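Local coordinates for protein neuraminidase (Influenza A virus, PDB 4FVK) that forms a tetrameric, neuraminidase-like surface glycoprotein of bat influenza A virus, predicted to cleave terminal sialic acid from glycoconjugates, at residues 170-175 with 217-222. Numbering follows the deposited sequence.
With CA (calcium ion), chain D.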
# COMPACT_ATOMS: atom_id res chain seq x y z
N PRO A 170 8.54 41.44 -9.57
CA PRO A 170 7.21 41.64 -8.98
C PRO A 170 6.10 41.88 -10.00
O PRO A 170 4.93 41.84 -9.62
CB PRO A 170 7.41 42.89 -8.13
CG PRO A 170 8.43 43.68 -8.87
CD PRO A 170 9.38 42.64 -9.45
N ASN A 171 6.44 42.12 -11.26
CA ASN A 171 5.43 42.43 -12.28
C ASN A 171 5.69 41.78 -13.64
O ASN A 171 6.83 41.62 -14.05
CB ASN A 171 5.33 43.95 -12.48
CG ASN A 171 4.61 44.66 -11.35
OD1 ASN A 171 3.66 44.13 -10.78
ND2 ASN A 171 5.07 45.86 -11.02
N VAL A 172 4.61 41.42 -14.34
CA VAL A 172 4.74 40.88 -15.68
C VAL A 172 5.25 41.99 -16.60
O VAL A 172 5.87 41.71 -17.63
CB VAL A 172 3.41 40.28 -16.17
CG1 VAL A 172 3.04 39.07 -15.31
CG2 VAL A 172 2.29 41.32 -16.14
N ASN A 173 4.97 43.24 -16.20
CA ASN A 173 5.62 44.46 -16.69
C ASN A 173 7.09 44.27 -16.98
O ASN A 173 7.57 44.62 -18.05
CB ASN A 173 5.51 45.57 -15.62
CG ASN A 173 4.28 46.45 -15.81
OD1 ASN A 173 3.77 46.59 -16.91
ND2 ASN A 173 3.81 47.05 -14.72
N GLN A 174 7.84 43.77 -16.00
CA GLN A 174 9.23 43.38 -16.26
C GLN A 174 9.70 42.25 -15.39
O GLN A 174 10.34 42.42 -14.34
CB GLN A 174 10.20 44.56 -16.27
CG GLN A 174 11.51 44.26 -17.05
CD GLN A 174 11.27 43.72 -18.48
OE1 GLN A 174 10.31 44.09 -19.16
NE2 GLN A 174 12.17 42.83 -18.93
N SER A 175 9.36 41.06 -15.86
CA SER A 175 9.77 39.83 -15.26
C SER A 175 11.18 39.56 -15.75
O SER A 175 11.60 40.08 -16.78
CB SER A 175 8.85 38.74 -15.76
OG SER A 175 8.85 38.73 -17.18
N THR A 217 4.13 31.28 -21.44
CA THR A 217 2.85 31.96 -21.39
C THR A 217 3.22 33.43 -21.14
O THR A 217 3.93 33.74 -20.19
CB THR A 217 1.95 31.42 -20.25
OG1 THR A 217 1.61 30.04 -20.51
CG2 THR A 217 0.66 32.21 -20.13
N ASN A 218 2.79 34.32 -22.04
CA ASN A 218 3.00 35.76 -21.86
C ASN A 218 1.79 36.34 -21.15
O ASN A 218 0.72 36.47 -21.75
CB ASN A 218 3.20 36.45 -23.22
CG ASN A 218 3.63 37.91 -23.09
OD1 ASN A 218 3.13 38.66 -22.25
ND2 ASN A 218 4.58 38.30 -23.92
N LEU A 219 1.95 36.69 -19.88
CA LEU A 219 0.84 37.23 -19.10
C LEU A 219 0.70 38.75 -19.27
O LEU A 219 -0.26 39.35 -18.76
CB LEU A 219 1.01 36.89 -17.62
CG LEU A 219 0.97 35.41 -17.20
CD1 LEU A 219 1.23 35.28 -15.72
CD2 LEU A 219 -0.36 34.77 -17.55
N TRP A 220 1.64 39.37 -19.99
CA TRP A 220 1.72 40.82 -20.15
C TRP A 220 1.07 41.34 -21.44
O TRP A 220 0.05 42.02 -21.39
CB TRP A 220 3.19 41.27 -20.06
CG TRP A 220 3.47 42.73 -20.33
CD1 TRP A 220 2.59 43.77 -20.25
CD2 TRP A 220 4.73 43.30 -20.74
NE1 TRP A 220 3.22 44.95 -20.59
CE2 TRP A 220 4.54 44.68 -20.89
CE3 TRP A 220 6.00 42.77 -20.98
CZ2 TRP A 220 5.56 45.54 -21.27
CZ3 TRP A 220 7.02 43.62 -21.36
CH2 TRP A 220 6.79 45.00 -21.50
N ASN A 221 1.62 40.98 -22.60
CA ASN A 221 1.20 41.62 -23.86
C ASN A 221 1.08 40.73 -25.09
O ASN A 221 1.36 41.19 -26.19
CB ASN A 221 2.18 42.75 -24.19
CG ASN A 221 3.62 42.26 -24.26
OD1 ASN A 221 3.89 41.05 -24.22
ND2 ASN A 221 4.57 43.20 -24.35
N ASP A 222 0.67 39.48 -24.93
CA ASP A 222 0.66 38.58 -26.09
C ASP A 222 -0.32 37.42 -25.87
O ASP A 222 -0.34 36.80 -24.79
CB ASP A 222 2.08 38.08 -26.35
CG ASP A 222 2.28 37.53 -27.75
OD1 ASP A 222 1.34 37.56 -28.56
OD2 ASP A 222 3.40 37.07 -28.04
CA CA D . -1.34 36.26 -22.70
O HOH W 1 -3.59 36.36 -23.58
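Asn218 OD1 is gripped by two backbone donors, one of them the N of Trp220, whose indole reaches across to Val172 and Asn173. Trp220 N lies 2.8 Å from Asn218 OD1, in the carbonyl plane, and closes an Asx turn; Asn221 N approaches the same Asn218 OD1 at 2.8 Å from 43° above that plane and extends the turn into an Asx motif. The example illustrates how a metal-binding loop can also serve as packing surface in a six-bladed beta-propeller: 170-175 and 217-222 both join the second and third strands of their sheets, in successive blades. On one side of the turn, Asn218 O and Asp222 O bind the calcium ion, at 2.3 and 2.4 Å, and Asp248, Gly266, Gly268 and a water complete its six ligands.

Between 170-175 and 217-222 there are no hydrogen bonds, and the other side of the turn meets 170-175 by packing. Val172 divides its branches: CG1 rests on Leu219 CB at 3.8 Å, while CG2, set between the backbone N and the carbonyl carbon, packs on Trp220 CB. Trp220 CG stands anti to its own N (chi1 175°), which lays the indole alongside the backbone carbonyls of Val172 and Asn173. There Asn173 O hangs over one ring face near the rim, 3.5 Å from Trp220 CZ3, and Val172 O comes obliquely to Trp220 CE3. The contact is small and lies at the surface, yet the indole is sandwiched, because Asn221 ND2 sits over the centre of its opposite face, 3.5 Å above the Trp220 ring plane.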